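Decaprenyl diphosphate synthase (Rhodobacter capsulatus, PDB 3MZV) probably extends farnesyl diphosphate with isopentenyl diphosphate, with magnesium as cofactor, into a long all-trans polyprenyl diphosphate for quinone side chains. Local coordinates at residues 13-18 with 317-323; 43-47 with 106-112. All coordinates share one frame; numbering follows the deposited sequence. Where two conformers were deposited one is given.

Contact 1: 13-18 with 317-323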
ATOM      1  N   ARG B  13       2.908 -29.544  13.985  1.00 59.98           N
ATOM      2  CA  ARG B  13       1.680 -30.387  14.023  1.00 59.23           C
ATOM      3  C   ARG B  13       0.517 -29.698  13.304  1.00 55.84           C
ATOM      4  O   ARG B  13      -0.220 -30.298  12.507  1.00 54.64           O
ATOM      5  CB  ARG B  13       1.247 -30.677  15.464  1.00 59.99           C
ATOM      6  CG  ARG B  13       1.269 -32.144  15.886  1.00 65.48           C
ATOM      7  CD  ARG B  13      -0.143 -32.723  16.180  1.00 69.74           C
ATOM      8  NE  ARG B  13      -0.614 -32.407  17.542  1.00 73.33           N
ATOM      9  CZ  ARG B  13      -1.867 -32.570  17.988  1.00 74.24           C
ATOM     10  NH1 ARG B  13      -2.815 -33.048  17.188  1.00 74.98           N
ATOM     11  NH2 ARG B  13      -2.178 -32.239  19.241  1.00 73.51           N
ATOM     12  N   LEU B  14       0.365 -28.423  13.622  1.00 52.83           N
ATOM     13  CA  LEU B  14      -0.632 -27.612  13.007  1.00 50.11           C
ATOM     14  C   LEU B  14      -0.291 -27.551  11.539  1.00 49.44           C
ATOM     15  O   LEU B  14      -1.164 -27.695  10.703  1.00 48.35           O
ATOM     16  CB  LEU B  14      -0.618 -26.218  13.659  1.00 48.36           C
ATOM     17  CG  LEU B  14      -1.662 -25.177  13.292  1.00 46.56           C
ATOM     18  CD1 LEU B  14      -3.095 -25.682  13.273  1.00 39.43           C
ATOM     19  CD2 LEU B  14      -1.492 -24.010  14.283  1.00 43.32           C
ATOM     20  N   ALA B  15       0.987 -27.345  11.224  1.00 49.72           N
ATOM     21  CA  ALA B  15       1.432 -27.252   9.810  1.00 49.25           C
ATOM     22  C   ALA B  15       1.144 -28.516   9.038  1.00 49.51           C
ATOM     23  O   ALA B  15       0.703 -28.447   7.898  1.00 48.62           O
ATOM     24  CB  ALA B  15       2.934 -26.923   9.710  1.00 50.88           C
ATOM     25  N   GLN B  16       1.319 -29.667   9.673  1.00 49.44           N
ATOM     26  CA  GLN B  16       1.083 -30.940   8.995  1.00 50.91           C
ATOM     27  C   GLN B  16      -0.430 -31.204   8.791  1.00 49.28           C
ATOM     28  O   GLN B  16      -0.824 -31.788   7.778  1.00 47.66           O
ATOM     29  CB  GLN B  16       1.811 -32.103   9.728  1.00 52.46           C
ATOM     30  CG  GLN B  16       3.374 -32.034   9.561  1.00 57.06           C
ATOM     31  CD  GLN B  16       4.205 -32.720  10.686  1.00 64.12           C
ATOM     32  OE1 GLN B  16       3.717 -33.606  11.401  1.00 68.70           O
ATOM     33  NE2 GLN B  16       5.489 -32.328  10.809  1.00 65.39           N
ATOM     34  N   ALA B  17      -1.261 -30.748   9.739  1.00 47.24           N
ATOM     35  CA  ALA B  17      -2.710 -30.879   9.631  1.00 46.74           C
ATOM     36  C   ALA B  17      -3.243 -29.959   8.548  1.00 45.06           C
ATOM     37  O   ALA B  17      -4.242 -30.256   7.909  1.00 45.56           O
ATOM     38  CB  ALA B  17      -3.388 -30.556  10.964  1.00 46.93           C
ATOM     39  N   LEU B  18      -2.585 -28.830   8.341  1.00 43.19           N
ATOM     40  CA  LEU B  18      -3.025 -27.882   7.305  1.00 42.47           C
ATOM     41  C   LEU B  18      -2.213 -27.982   6.002  1.00 43.07           C
ATOM     42  O   LEU B  18      -2.337 -27.125   5.124  1.00 42.43           O
ATOM     43  CB  LEU B  18      -2.923 -26.469   7.866  1.00 41.92           C
ATOM     44  CG  LEU B  18      -3.807 -26.192   9.092  1.00 41.53           C
ATOM     45  CD1 LEU B  18      -3.481 -24.836   9.615  1.00 44.76           C
ATOM     46  CD2 LEU B  18      -5.282 -26.306   8.646  1.00 41.94           C
ATOM     47  N   LEU B 317      -8.383 -29.085  15.840  1.00 42.91           N
ATOM     48  CA  LEU B 317      -7.770 -27.792  15.589  1.00 41.48           C
ATOM     49  C   LEU B 317      -7.909 -26.861  16.773  1.00 40.32           C
ATOM     50  O   LEU B 317      -7.032 -26.045  16.993  1.00 39.39           O
ATOM     51  CB  LEU B 317      -8.346 -27.136  14.342  1.00 40.89           C
ATOM     52  CG  LEU B 317      -7.932 -27.741  12.990  1.00 41.89           C
ATOM     53  CD1 LEU B 317      -8.788 -27.134  11.900  1.00 40.73           C
ATOM     54  CD2 LEU B 317      -6.416 -27.549  12.701  1.00 41.83           C
ATOM     55  N   ARG B 318      -8.979 -26.987  17.552  1.00 40.22           N
ATOM     56  CA  ARG B 318      -9.081 -26.186  18.756  1.00 40.09           C
ATOM     57  C   ARG B 318      -7.918 -26.503  19.706  1.00 40.20           C
ATOM     58  O   ARG B 318      -7.273 -25.590  20.200  1.00 38.56           O
ATOM     59  CB  ARG B 318     -10.407 -26.371  19.474  1.00 41.34           C
ATOM     60  CG  ARG B 318     -10.683 -25.274  20.454  1.00 42.21           C
ATOM     61  CD  ARG B 318     -11.933 -25.479  21.215  1.00 45.69           C
ATOM     62  NE  ARG B 318     -11.707 -26.445  22.283  1.00 46.65           N
ATOM     63  CZ  ARG B 318     -12.651 -26.911  23.110  1.00 50.87           C
ATOM     64  NH1 ARG B 318     -13.917 -26.519  23.017  1.00 51.11           N
ATOM     65  NH2 ARG B 318     -12.315 -27.778  24.064  1.00 52.29           N
ATOM     66  N   GLN B 319      -7.637 -27.780  19.923  1.00 41.50           N
ATOM     67  CA  GLN B 319      -6.538 -28.156  20.801  0.50 42.27           C
ATOM     68  C   GLN B 319      -5.197 -27.683  20.223  1.00 42.15           C
ATOM     69  O   GLN B 319      -4.358 -27.221  20.955  1.00 42.23           O
ATOM     70  CB  GLN B 319      -6.543 -29.659  21.096  0.50 43.70           C
ATOM     71  CG  GLN B 319      -5.674 -30.068  22.279  0.50 45.02           C
ATOM     72  CD  GLN B 319      -4.251 -30.410  21.860  0.50 45.25           C
ATOM     73  OE1 GLN B 319      -4.014 -30.796  20.715  0.50 49.65           O
ATOM     74  NE2 GLN B 319      -3.299 -30.278  22.785  0.50 50.31           N
ATOM     75  N   MET B 320      -5.015 -27.757  18.910  1.00 41.51           N
ATOM     76  CA  MET B 320      -3.773 -27.306  18.324  1.00 41.02           C
ATOM     77  C   MET B 320      -3.583 -25.777  18.506  1.00 40.28           C
ATOM     78  O   MET B 320      -2.464 -25.324  18.729  1.00 39.76           O
ATOM     79  CB  MET B 320      -3.667 -27.711  16.843  1.00 40.84           C
ATOM     80  CG  MET B 320      -3.268 -29.190  16.610  1.00 42.29           C
ATOM     81  SD  MET B 320      -3.203 -29.682  14.829  1.00 36.37           S
ATOM     82  CE  MET B 320      -4.818 -30.454  14.765  1.00 45.09           C
ATOM     83  N   LEU B 321      -4.665 -25.001  18.437  1.00 38.56           N
ATOM     84  CA  LEU B 321      -4.600 -23.567  18.700  1.00 38.49           C
ATOM     85  C   LEU B 321      -4.301 -23.270  20.156  1.00 38.89           C
ATOM     86  O   LEU B 321      -3.640 -22.282  20.459  1.00 39.63           O
ATOM     87  CB  LEU B 321      -5.903 -22.849  18.277  1.00 36.80           C
ATOM     88  CG  LEU B 321      -6.145 -22.787  16.762  1.00 38.01           C
ATOM     89  CD1 LEU B 321      -7.520 -22.123  16.481  1.00 36.92           C
ATOM     90  CD2 LEU B 321      -5.043 -22.065  16.010  1.00 37.13           C
ATOM     91  N   ASP B 322      -4.811 -24.112  21.033  1.00 39.90           N
ATOM     92  CA  ASP B 322      -4.473 -24.059  22.451  1.00 41.05           C
ATOM     93  C   ASP B 322      -2.949 -24.265  22.636  1.00 41.22           C
ATOM     94  O   ASP B 322      -2.266 -23.429  23.301  1.00 40.29           O
ATOM     95  CB  ASP B 322      -5.300 -25.091  23.219  1.00 42.15           C
ATOM     96  CG  ASP B 322      -5.370 -24.825  24.724  1.00 47.63           C
ATOM     97  OD1 ASP B 322      -4.336 -24.937  25.391  1.00 49.06           O
ATOM     98  OD2 ASP B 322      -6.475 -24.567  25.250  1.00 54.79           O
ATOM     99  N   ASP B 323      -2.402 -25.316  22.024  1.00 40.76           N
ATOM    100  CA  ASP B 323      -0.959 -25.568  22.119  1.00 42.13           C
ATOM    101  C   ASP B 323      -0.194 -24.415  21.465  1.00 40.72           C
ATOM    102  O   ASP B 323       0.907 -24.064  21.883  1.00 41.50           O
ATOM    103  CB  ASP B 323      -0.533 -26.861  21.416  1.00 42.89           C
ATOM    104  CG  ASP B 323      -1.001 -28.115  22.110  1.00 45.91           C
ATOM    105  OD1 ASP B 323      -1.249 -28.104  23.315  1.00 47.88           O
ATOM    106  OD2 ASP B 323      -1.098 -29.150  21.418  1.00 49.59           O
TER
HETATM  107  O   HOH W   1      -5.360 -31.824  18.306  1.00 37.91           O
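M320 meets R13, L14 and A17 where helix 11-17, near the chain's amino end, packs on helix 316-328, near its carboxyl end. Over 13-17 and 317-323 the axes run roughly antiparallel, with directions 148° apart, and approach to 10.5 Å. The tight part is apolar. With CG beside its backbone N (chi1 -79°), M320 reaches helix 11-17, where SD lies 3.8 Å from L14 CA, and a bend at chi3 turns CE toward A17 CB. L14 extends the patch: its CD1 branch crosses L317 at about a right angle, 3.9 Å from L317 CD2, while CD2 faces L321. Behind them, helix 56-67 covers L18 through M59 and L321 through L60.

The R13 side is looser. M320 CG sits over the centre of one guanidinium face, 3.9 Å above the plane, and Q319 OE1 lies near that plane at an edge. The R13 NH2 to Q319 OE1 bond measures 2.8 Å but is weak, bent to 119°, and Q319 has two conformers, so this link is doubtful. A water bridges R13 NH1 and Q319 OE1. The salt bridge from R13 NH2 to D323 OD2 is long, at 3.9 Å. Most touching atoms are apolar, so leucine and methionine packing probably contributes most to this pairing, the exposed charges adding a modest, adjustable attraction.

Contact 2: 43-47 with 106-112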
ATOM      1  N   GLU B  43      10.546 -11.530  -8.411  1.00 66.30           N
ATOM      2  CA  GLU B  43      11.931 -11.652  -7.899  1.00 67.62           C
ATOM      3  C   GLU B  43      12.016 -11.099  -6.488  1.00 66.59           C
ATOM      4  O   GLU B  43      12.485 -11.789  -5.590  1.00 67.20           O
ATOM      5  CB  GLU B  43      12.960 -10.929  -8.778  1.00 69.05           C
ATOM      6  CG  GLU B  43      13.541 -11.793  -9.889  1.00 71.29           C
ATOM      7  CD  GLU B  43      13.986 -10.969 -11.096  1.00 73.49           C
ATOM      8  OE1 GLU B  43      14.736  -9.983 -10.886  1.00 73.75           O
ATOM      9  OE2 GLU B  43      13.554 -11.304 -12.232  1.00 72.51           O
ATOM     10  N   VAL B  44      11.558  -9.863  -6.297  1.00 65.45           N
ATOM     11  CA  VAL B  44      11.555  -9.253  -4.950  1.00 64.92           C
ATOM     12  C   VAL B  44      10.660 -10.014  -3.944  1.00 63.81           C
ATOM     13  O   VAL B  44      11.039 -10.220  -2.785  1.00 63.37           O
ATOM     14  CB  VAL B  44      11.112  -7.766  -4.998  1.00 64.48           C
ATOM     15  CG1 VAL B  44      10.958  -7.201  -3.576  1.00 63.01           C
ATOM     16  CG2 VAL B  44      12.109  -6.925  -5.838  1.00 65.73           C
ATOM     17  N   THR B  45       9.469 -10.413  -4.388  1.00 63.30           N
ATOM     18  CA  THR B  45       8.533 -11.161  -3.527  1.00 62.40           C
ATOM     19  C   THR B  45       9.083 -12.536  -3.136  1.00 63.28           C
ATOM     20  O   THR B  45       9.007 -12.928  -1.958  1.00 61.22           O
ATOM     21  CB  THR B  45       7.148 -11.377  -4.204  1.00 61.57           C
ATOM     22  OG1 THR B  45       6.706 -10.161  -4.833  1.00 61.17           O
ATOM     23  CG2 THR B  45       6.126 -11.841  -3.154  1.00 59.58           C
ATOM     24  N   ALA B  46       9.601 -13.260  -4.139  1.00 64.88           N
ATOM     25  CA  ALA B  46      10.304 -14.511  -3.914  1.00 66.94           C
ATOM     26  C   ALA B  46      11.276 -14.325  -2.769  1.00 68.55           C
ATOM     27  O   ALA B  46      11.234 -15.058  -1.790  1.00 68.24           O
ATOM     28  CB  ALA B  46      11.073 -14.955  -5.192  1.00 68.13           C
ATOM     29  N   HIS B  47      12.114 -13.299  -2.895  1.00 71.46           N
ATOM     30  CA  HIS B  47      13.238 -13.048  -1.980  1.00 73.70           C
ATOM     31  C   HIS B  47      12.817 -12.810  -0.520  1.00 73.98           C
ATOM     32  O   HIS B  47      13.601 -13.059   0.395  1.00 74.45           O
ATOM     33  CB  HIS B  47      14.101 -11.874  -2.519  1.00 74.91           C
ATOM     34  CG  HIS B  47      15.246 -11.494  -1.630  1.00 76.70           C
ATOM     35  ND1 HIS B  47      16.499 -12.065  -1.738  1.00 79.62           N
ATOM     36  CD2 HIS B  47      15.327 -10.598  -0.613  1.00 77.57           C
ATOM     37  CE1 HIS B  47      17.299 -11.544  -0.822  1.00 80.02           C
ATOM     38  NE2 HIS B  47      16.613 -10.652  -0.126  1.00 78.97           N
ATOM     39  N   PRO B 106      20.143  -9.892   3.254  1.00 74.74           N
ATOM     40  CA  PRO B 106      19.937  -8.482   2.879  1.00 74.14           C
ATOM     41  C   PRO B 106      18.478  -8.166   2.491  1.00 72.44           C
ATOM     42  O   PRO B 106      17.770  -9.009   1.896  1.00 71.39           O
ATOM     43  CB  PRO B 106      20.878  -8.281   1.683  1.00 76.00           C
ATOM     44  CG  PRO B 106      21.115  -9.671   1.130  1.00 76.79           C
ATOM     45  CD  PRO B 106      21.053 -10.589   2.320  1.00 76.38           C
ATOM     46  N   THR B 107      18.046  -6.958   2.846  1.00 71.14           N
ATOM     47  CA  THR B 107      16.668  -6.519   2.629  1.00 69.27           C
ATOM     48  C   THR B 107      16.453  -6.205   1.172  1.00 69.47           C
ATOM     49  O   THR B 107      17.424  -5.947   0.444  1.00 70.27           O
ATOM     50  CB  THR B 107      16.349  -5.238   3.428  1.00 68.80           C
ATOM     51  OG1 THR B 107      17.257  -4.190   3.038  1.00 69.01           O
ATOM     52  CG2 THR B 107      16.449  -5.494   4.917  1.00 67.37           C
ATOM     53  N   ALA B 108      15.181  -6.198   0.755  1.00 68.03           N
ATOM     54  CA  ALA B 108      14.829  -5.887  -0.616  1.00 67.91           C
ATOM     55  C   ALA B 108      15.316  -4.485  -0.963  1.00 68.55           C
ATOM     56  O   ALA B 108      15.874  -4.278  -2.038  1.00 69.20           O
ATOM     57  CB  ALA B 108      13.316  -6.000  -0.840  1.00 66.53           C
ATOM     58  N   ASN B 109      15.110  -3.531  -0.052  1.00 68.22           N
ATOM     59  CA  ASN B 109      15.501  -2.119  -0.306  1.00 69.50           C
ATOM     60  C   ASN B 109      17.010  -1.889  -0.428  1.00 70.66           C
ATOM     61  O   ASN B 109      17.433  -1.025  -1.198  1.00 71.48           O
ATOM     62  CB  ASN B 109      14.904  -1.146   0.734  1.00 68.56           C
ATOM     63  CG  ASN B 109      15.097  -1.611   2.152  1.00 68.47           C
ATOM     64  OD1 ASN B 109      14.437  -2.557   2.595  1.00 66.58           O
ATOM     65  ND2 ASN B 109      15.997  -0.941   2.890  1.00 67.96           N
ATOM     66  N   LEU B 110      17.794  -2.657   0.331  1.00 71.04           N
ATOM     67  CA  LEU B 110      19.263  -2.690   0.197  1.00 72.71           C
ATOM     68  C   LEU B 110      19.674  -3.334  -1.136  1.00 73.95           C
ATOM     69  O   LEU B 110      20.357  -2.717  -1.974  1.00 75.64           O
ATOM     70  CB  LEU B 110      19.879  -3.457   1.372  1.00 72.51           C
ATOM     71  N   LEU B 111      19.216  -4.566  -1.344  1.00 73.33           N
ATOM     72  CA  LEU B 111      19.514  -5.325  -2.566  1.00 73.94           C
ATOM     73  C   LEU B 111      19.102  -4.567  -3.845  1.00 74.11           C
ATOM     74  O   LEU B 111      19.806  -4.615  -4.866  1.00 75.20           O
ATOM     75  CB  LEU B 111      18.821  -6.696  -2.497  1.00 73.19           C
ATOM     76  CG  LEU B 111      19.628  -7.990  -2.650  1.00 74.29           C
ATOM     77  CD1 LEU B 111      21.013  -7.927  -2.004  1.00 75.67           C
ATOM     78  CD2 LEU B 111      18.824  -9.115  -2.027  1.00 72.55           C
ATOM     79  N   TRP B 112      17.963  -3.867  -3.791  1.00 72.60           N
ATOM     80  CA  TRP B 112      17.477  -3.087  -4.936  1.00 72.51           C
ATOM     81  C   TRP B 112      17.489  -1.583  -4.602  1.00 72.10           C
ATOM     82  O   TRP B 112      18.543  -0.943  -4.678  1.00 73.01           O
ATOM     83  CB  TRP B 112      16.077  -3.563  -5.360  1.00 71.76           C
ATOM     84  CG  TRP B 112      16.054  -4.916  -6.004  1.00 72.50           C
ATOM     85  CD1 TRP B 112      16.272  -5.197  -7.317  1.00 74.34           C
ATOM     86  CD2 TRP B 112      15.790  -6.169  -5.362  1.00 72.80           C
ATOM     87  NE1 TRP B 112      16.158  -6.547  -7.541  1.00 74.28           N
ATOM     88  CE2 TRP B 112      15.871  -7.171  -6.355  1.00 73.70           C
ATOM     89  CE3 TRP B 112      15.502  -6.544  -4.045  1.00 72.54           C
ATOM     90  CZ2 TRP B 112      15.668  -8.531  -6.071  1.00 74.08           C
ATOM     91  CZ3 TRP B 112      15.298  -7.896  -3.756  1.00 72.80           C
ATOM     92  CH2 TRP B 112      15.382  -8.872  -4.771  1.00 73.31           C
TER
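The one-turn helix 108-111, entered from the small hairpin of strands 101-102 and 105-106, is fastened to helix 40-49 chiefly through V44, H47 and W112. The hairpin and turn come just after helix 74-96, whose carboxyl end carries the first aspartate-rich motif of the FPP/GGPP synthase family; D94 of that motif is touched by T107 and N109.

W112 meets the other two in different ways, V44 over a face and H47 along an edge. V44 CG2 stands over the centre of its six-membered ring, 3.6 Å from the centroid and almost on the ring normal, a CH-pi contact. The other V44 branch, CG1, packs on A108 CB at 3.8 Å, and L91 of helix 74-96 backs both residues. Toward H47, the W112 edge points at the imidazole face in a T-shaped pair, with centroids 5.6 Å apart and planes at 86°. W112 CH2 leads the approach, 4.1 Å from H47 CG.

Holding CG anti to its backbone N (chi1 178°), H47 stretches across to the hairpin exit. There NE2 donates to P106 O at 2.9 Å and 173°, a nearly straight bond whose acceptor lies in the imidazole plane, close to the line of its own C=O. Next along the chain, T107 N-caps the short helix, OG1 accepting from L110 N at 3.2 Å, and the same hydroxyl is hydrogen-bonded to S99 O.

With one ring atom bonded in plane and one face met by the tryptophan edge, H47 is probably restrained in its rotation. The donor role identifies a hydrogen on NE2, and the chemistry implies a directional polar anchor for the P106 carbonyl, alongside an apolar grip on W112, together tying the segment that follows the hairpin to helix 40-49.

Both contacts are partly buried and peripheral, their centres 19 and 20 Å from the centre of the chain, and they stand apart: centres are 32 Å from each other and nearest atoms about 18 Å. They share no helix. Contact 1 joins helices from the two ends of the chain, backed by helix 56-67; contact 2 joins helix 40-49 to a one-turn helix, backed by helices 74-96 and 114-133. The chemistry differs accordingly. The helix-on-helix packing of contact 1 relies on aliphatic and thioether groups, with one weak hydrogen bond and a long salt bridge on the solvent side. In contact 2 the one-turn helix and its flanking residues present a backbone carbonyl and an indole, so aromatic geometry and one well-aligned hydrogen bond dominate there.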